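Local coordinates for protein cytosolic acyl coenzyme A thioester hydrolase (Mus musculus, PDB 2V1O) that hydrolyses acyl-coenzyme A thioesters to free fatty acids and coenzyme A, preferring palmitoyl-CoA, the piece here being its N-terminal hotdog domain, at residues A72-V84 / V119-E133. Residues are numbered along the deposited sequence; the frame is centred on the assembly and turned at random.
With COA (coenzyme A), chain G.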
# COMPACT_ATOMS: atom_id res chain seq x y z
N ALA A 72 -18.74 -3.96 14.74
CA ALA A 72 -19.55 -2.75 14.73
C ALA A 72 -21.02 -3.07 14.93
O ALA A 72 -21.51 -4.15 14.55
CB ALA A 72 -19.37 -2.01 13.42
N GLU A 73 -21.73 -2.12 15.51
CA GLU A 73 -23.17 -2.25 15.72
C GLU A 73 -23.82 -0.87 15.58
O GLU A 73 -23.31 0.10 16.14
CB GLU A 73 -23.45 -2.84 17.11
CG GLU A 73 -24.92 -2.81 17.52
CD GLU A 73 -25.20 -3.51 18.84
OE1 GLU A 73 -24.33 -3.52 19.74
OE2 GLU A 73 -26.32 -4.03 18.99
N ILE A 74 -24.92 -0.79 14.84
CA ILE A 74 -25.70 0.43 14.77
C ILE A 74 -26.56 0.49 16.03
O ILE A 74 -27.38 -0.40 16.28
CB ILE A 74 -26.61 0.51 13.51
CG1 ILE A 74 -25.76 0.53 12.23
CG2 ILE A 74 -27.54 1.75 13.59
CD1 ILE A 74 -26.56 0.25 10.95
N THR A 75 -26.36 1.53 16.82
CA THR A 75 -26.99 1.64 18.14
C THR A 75 -28.09 2.70 18.18
O THR A 75 -28.91 2.71 19.10
CB THR A 75 -25.93 1.89 19.22
OG1 THR A 75 -25.10 3.00 18.83
CG2 THR A 75 -25.06 0.65 19.38
N TYR A 76 -28.09 3.58 17.18
CA TYR A 76 -29.14 4.60 17.06
C TYR A 76 -29.25 5.13 15.64
O TYR A 76 -28.25 5.17 14.90
CB TYR A 76 -28.90 5.77 18.04
CG TYR A 76 -30.06 6.74 18.11
CD1 TYR A 76 -31.24 6.40 18.77
CD2 TYR A 76 -29.99 7.99 17.48
CE1 TYR A 76 -32.31 7.28 18.82
CE2 TYR A 76 -31.06 8.87 17.53
CZ TYR A 76 -32.21 8.51 18.20
OH TYR A 76 -33.27 9.37 18.24
N THR A 77 -30.46 5.52 15.25
CA THR A 77 -30.65 6.31 14.04
C THR A 77 -31.56 7.52 14.32
O THR A 77 -32.58 7.39 15.01
CB THR A 77 -31.23 5.49 12.85
OG1 THR A 77 -32.54 4.99 13.17
CG2 THR A 77 -30.29 4.33 12.45
N SER A 78 -31.15 8.68 13.81
CA SER A 78 -31.98 9.88 13.83
C SER A 78 -32.58 10.02 12.43
O SER A 78 -32.49 9.09 11.62
CB SER A 78 -31.16 11.10 14.22
OG SER A 78 -30.19 11.42 13.22
N LYS A 79 -33.20 11.17 12.14
CA LYS A 79 -33.82 11.36 10.83
C LYS A 79 -32.80 11.24 9.68
O LYS A 79 -33.10 10.62 8.66
CB LYS A 79 -34.56 12.70 10.74
CG LYS A 79 -35.37 12.85 9.45
CD LYS A 79 -36.33 14.02 9.46
CE LYS A 79 -37.00 14.16 8.10
NZ LYS A 79 -38.05 15.23 8.11
N HIS A 80 -31.61 11.81 9.88
CA HIS A 80 -30.58 11.87 8.84
C HIS A 80 -29.19 11.40 9.28
O HIS A 80 -28.20 11.71 8.62
CB HIS A 80 -30.46 13.29 8.28
CG HIS A 80 -31.76 13.89 7.86
ND1 HIS A 80 -32.38 13.57 6.67
CD2 HIS A 80 -32.55 14.81 8.47
CE1 HIS A 80 -33.50 14.27 6.57
NE2 HIS A 80 -33.63 15.02 7.64
N SER A 81 -29.11 10.65 10.38
CA SER A 81 -27.81 10.19 10.86
C SER A 81 -27.85 8.82 11.54
O SER A 81 -28.91 8.36 11.97
CB SER A 81 -27.13 11.25 11.76
OG SER A 81 -27.56 11.18 13.11
N VAL A 82 -26.68 8.19 11.62
CA VAL A 82 -26.51 6.83 12.14
C VAL A 82 -25.42 6.84 13.20
O VAL A 82 -24.31 7.33 12.95
CB VAL A 82 -26.07 5.85 11.02
CG1 VAL A 82 -25.91 4.39 11.56
CG2 VAL A 82 -27.05 5.89 9.84
N GLU A 83 -25.72 6.30 14.38
CA GLU A 83 -24.72 6.13 15.42
C GLU A 83 -24.21 4.69 15.37
O GLU A 83 -25.00 3.74 15.35
CB GLU A 83 -25.29 6.45 16.80
CG GLU A 83 -24.25 6.44 17.91
CD GLU A 83 -24.87 6.33 19.29
OE1 GLU A 83 -25.73 5.45 19.50
OE2 GLU A 83 -24.49 7.14 20.17
N VAL A 84 -22.89 4.54 15.34
CA VAL A 84 -22.25 3.21 15.28
C VAL A 84 -21.27 3.07 16.43
O VAL A 84 -20.43 3.95 16.65
CB VAL A 84 -21.51 2.98 13.92
CG1 VAL A 84 -20.88 1.58 13.88
CG2 VAL A 84 -22.44 3.20 12.70
N VAL A 119 -28.15 15.19 1.60
CA VAL A 119 -28.35 14.40 2.81
C VAL A 119 -29.68 13.65 2.71
O VAL A 119 -30.72 14.26 2.39
CB VAL A 119 -28.33 15.31 4.07
CG1 VAL A 119 -28.79 14.55 5.32
CG2 VAL A 119 -26.95 15.92 4.27
N LEU A 120 -29.65 12.35 2.99
CA LEU A 120 -30.84 11.52 2.86
C LEU A 120 -31.40 11.10 4.21
O LEU A 120 -30.71 11.12 5.23
CB LEU A 120 -30.55 10.29 2.01
CG LEU A 120 -30.03 10.55 0.59
CD1 LEU A 120 -29.77 9.24 -0.09
CD2 LEU A 120 -31.03 11.39 -0.22
N GLU A 121 -32.68 10.71 4.20
CA GLU A 121 -33.33 10.15 5.38
C GLU A 121 -32.82 8.73 5.64
O GLU A 121 -32.67 7.92 4.71
CB GLU A 121 -34.85 10.16 5.21
CG GLU A 121 -35.45 11.56 5.26
CD GLU A 121 -36.96 11.61 5.02
OE1 GLU A 121 -37.58 10.54 4.79
OE2 GLU A 121 -37.52 12.72 5.06
N VAL A 122 -32.54 8.45 6.90
CA VAL A 122 -32.04 7.15 7.34
C VAL A 122 -33.23 6.24 7.71
O VAL A 122 -34.14 6.68 8.42
CB VAL A 122 -31.11 7.30 8.57
CG1 VAL A 122 -30.74 5.95 9.16
CG2 VAL A 122 -29.84 8.07 8.20
N PRO A 123 -33.25 4.99 7.21
CA PRO A 123 -34.29 4.05 7.66
C PRO A 123 -34.21 3.80 9.18
O PRO A 123 -33.12 3.72 9.73
CB PRO A 123 -33.98 2.76 6.90
CG PRO A 123 -33.07 3.15 5.78
CD PRO A 123 -32.34 4.38 6.22
N PRO A 124 -35.36 3.75 9.87
CA PRO A 124 -35.31 3.38 11.29
C PRO A 124 -34.74 1.97 11.52
O PRO A 124 -34.95 1.07 10.70
CB PRO A 124 -36.77 3.47 11.73
CG PRO A 124 -37.39 4.44 10.77
CD PRO A 124 -36.73 4.11 9.45
N ILE A 125 -34.01 1.78 12.62
CA ILE A 125 -33.57 0.45 13.04
C ILE A 125 -34.56 -0.19 14.02
O ILE A 125 -35.36 0.51 14.63
CB ILE A 125 -32.16 0.44 13.70
CG1 ILE A 125 -32.07 1.45 14.86
CG2 ILE A 125 -31.09 0.66 12.65
CD1 ILE A 125 -30.93 1.15 15.85
N VAL A 126 -34.49 -1.51 14.15
CA VAL A 126 -35.27 -2.19 15.18
C VAL A 126 -34.49 -2.19 16.50
O VAL A 126 -33.28 -2.41 16.52
CB VAL A 126 -35.73 -3.62 14.74
CG1 VAL A 126 -34.57 -4.61 14.67
CG2 VAL A 126 -36.83 -4.14 15.66
N TYR A 127 -35.19 -1.86 17.58
CA TYR A 127 -34.64 -1.99 18.94
C TYR A 127 -35.29 -3.18 19.62
O TYR A 127 -36.49 -3.41 19.45
CB TYR A 127 -34.89 -0.71 19.75
CG TYR A 127 -34.29 0.53 19.13
CD1 TYR A 127 -32.98 0.90 19.40
CD2 TYR A 127 -35.04 1.33 18.27
CE1 TYR A 127 -32.41 2.04 18.82
CE2 TYR A 127 -34.50 2.48 17.68
CZ TYR A 127 -33.18 2.82 17.97
OH TYR A 127 -32.62 3.94 17.40
N LEU A 128 -34.50 -3.94 20.37
CA LEU A 128 -35.03 -5.04 21.18
C LEU A 128 -35.82 -4.51 22.38
O LEU A 128 -36.83 -5.09 22.78
CB LEU A 128 -33.90 -5.96 21.67
CG LEU A 128 -33.00 -6.75 20.70
CD1 LEU A 128 -33.76 -7.32 19.50
CD2 LEU A 128 -31.79 -5.93 20.25
N ARG A 129 -35.35 -3.40 22.95
CA ARG A 129 -36.00 -2.76 24.09
C ARG A 129 -36.09 -1.25 23.87
O ARG A 129 -35.19 -0.65 23.25
CB ARG A 129 -35.23 -3.06 25.38
CG ARG A 129 -35.12 -4.55 25.72
CD ARG A 129 -34.37 -4.79 27.03
NE ARG A 129 -33.16 -3.97 27.15
CZ ARG A 129 -31.99 -4.24 26.57
NH1 ARG A 129 -31.85 -5.32 25.80
NH2 ARG A 129 -30.97 -3.42 26.75
N GLN A 130 -37.16 -0.64 24.37
CA GLN A 130 -37.36 0.81 24.26
C GLN A 130 -36.20 1.59 24.88
O GLN A 130 -35.83 2.66 24.39
CB GLN A 130 -38.68 1.25 24.91
CG GLN A 130 -39.04 2.72 24.63
CD GLN A 130 -40.19 3.22 25.48
OE1 GLN A 130 -41.32 3.33 25.00
NE2 GLN A 130 -39.91 3.53 26.75
N GLU A 131 -35.64 1.03 25.96
CA GLU A 131 -34.50 1.59 26.69
C GLU A 131 -33.29 1.87 25.78
O GLU A 131 -32.56 2.84 25.99
CB GLU A 131 -34.11 0.61 27.80
CG GLU A 131 -33.11 1.12 28.83
CD GLU A 131 -32.69 0.03 29.81
OE1 GLU A 131 -33.52 -0.35 30.66
OE2 GLU A 131 -31.54 -0.44 29.72
N GLN A 132 -33.08 1.01 24.79
CA GLN A 132 -32.00 1.18 23.82
C GLN A 132 -32.23 2.43 22.96
O GLN A 132 -31.29 3.19 22.69
CB GLN A 132 -31.87 -0.07 22.95
CG GLN A 132 -31.39 -1.30 23.71
CD GLN A 132 -31.45 -2.57 22.87
OE1 GLN A 132 -32.34 -2.73 22.03
NE2 GLN A 132 -30.51 -3.48 23.10
N GLU A 133 -33.47 2.65 22.55
CA GLU A 133 -33.81 3.83 21.76
C GLU A 133 -33.67 5.11 22.59
O GLU A 133 -33.12 6.10 22.10
CB GLU A 133 -35.22 3.73 21.16
CG GLU A 133 -35.49 4.84 20.16
CD GLU A 133 -36.82 4.72 19.46
OE1 GLU A 133 -37.66 3.92 19.90
OE2 GLU A 133 -37.02 5.45 18.46
N1A COA G . -21.95 14.90 13.95
C2A COA G . -23.14 14.22 14.01
N3A COA G . -24.17 14.57 13.18
C4A COA G . -24.00 15.60 12.30
C5A COA G . -22.80 16.30 12.21
C6A COA G . -21.76 15.94 13.05
N6A COA G . -20.61 16.59 13.03
N7A COA G . -22.94 17.25 11.25
C8A COA G . -24.18 17.16 10.74
N9A COA G . -24.84 16.15 11.38
C1B COA G . -26.15 15.58 11.06
C2B COA G . -27.29 16.48 11.53
O2B COA G . -27.52 16.31 12.91
C3B COA G . -28.42 16.01 10.62
O3B COA G . -29.08 14.87 11.14
P3B COA G . -30.53 14.97 11.83
O7A COA G . -30.35 15.71 13.12
O8A COA G . -31.45 15.74 10.91
O9A COA G . -31.04 13.57 12.08
C4B COA G . -27.69 15.60 9.34
O4B COA G . -26.32 15.48 9.66
C5B COA G . -27.88 16.59 8.20
O5B COA G . -27.64 17.91 8.64
P1A COA G . -27.60 19.09 7.55
O1A COA G . -28.67 18.86 6.53
O2A COA G . -27.71 20.41 8.28
O3A COA G . -26.17 18.97 6.82
P2A COA G . -24.82 19.70 7.30
O4A COA G . -24.72 19.79 8.80
O5A COA G . -24.64 21.04 6.62
O6A COA G . -23.71 18.70 6.71
CBP COA G . -22.36 16.71 6.61
CCP COA G . -23.51 17.43 7.32
CDP COA G . -21.96 15.49 7.44
CEP COA G . -22.91 16.23 5.26
CAP COA G . -21.19 17.69 6.44
OAP COA G . -20.75 18.19 7.69
C9P COA G . -20.03 17.09 5.69
O9P COA G . -20.11 16.93 4.31
N8P COA G . -18.96 16.75 6.41
C7P COA G . -17.86 16.00 5.84
C6P COA G . -18.18 14.51 5.75
C5P COA G . -16.98 13.77 5.19
O5P COA G . -16.69 13.91 3.99
N4P COA G . -16.30 13.01 6.04
C3P COA G . -14.91 12.61 5.84
C2P COA G . -13.92 13.80 5.81
S1P COA G . -12.29 13.11 5.44
O HOH W 1 -28.75 2.61 21.89
O HOH W 2 -35.51 8.07 19.10
O HOH W 3 -34.23 5.78 16.40
O HOH W 4 -34.91 3.95 14.47
O HOH W 5 -35.46 9.25 8.60
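Val-122 points its side chain at the turn between strands 67-77 and 82-91 and packs against it. Its CG1 meets Thr-77 CG2 at 3.7 Å and also touches Val-82 CG2, while CG2 lies against the backbone that runs from His-80 into Ser-81. With CG1 anti to the backbone N (chi1 172°), the two methyls divide the turn between them. A backbone bond supports this fit: Val-122 N gives a nearly straight hydrogen bond to Lys-79 O (2.8 Å), and a water bridges that same oxygen to Val-122 O.

Lys-79 CG lies over one face of the His-80 ring, toward its rim. Leu-120 O meets ND1 at the ring's edge in a weak hydrogen bond (3.3 Å); Glu-121 CG comes up to CE1 obliquely. Val-119 CG1 touches both His-80 CB and C5B of the coenzyme A. Lys-79 and Glu-121 run side by side, joined by a long salt bridge.

Further along, Ile-125 rests CG2 against Thr-77 CG2 and Ile-74 CG2 together, each 3.8 Å away, the three methyls forming a triangle; His-37 of helix 19-38 also touches Ile-125. Water links Ile-125 N to Thr-77 OG1. Beyond it the Tyr-127 hydroxyl reaches Tyr-76 CD1 and accepts a weak bond from Thr-77 N; Glu-133 CB lies over the centre of one face of the Tyr-127 ring. Here Thr-75 and Tyr-76 form a classic beta bulge opposite Glu-83, and a water joins Thr-75 O to Gln-132 O.

The segment leading to helix 130-146 is thus bound to the hotdog sheet by a row of apolar contacts flanked by a few direct hydrogen bonds and single bridging waters. At the turn, Ser-78 OG and His-80 N both donate to coenzyme A O9A (2.6 and 2.9 Å), and Tyr-140 of that helix also hydrogen-bonds the coenzyme A, so the packing probably helps hold the turn in shape for the 3'-phosphate.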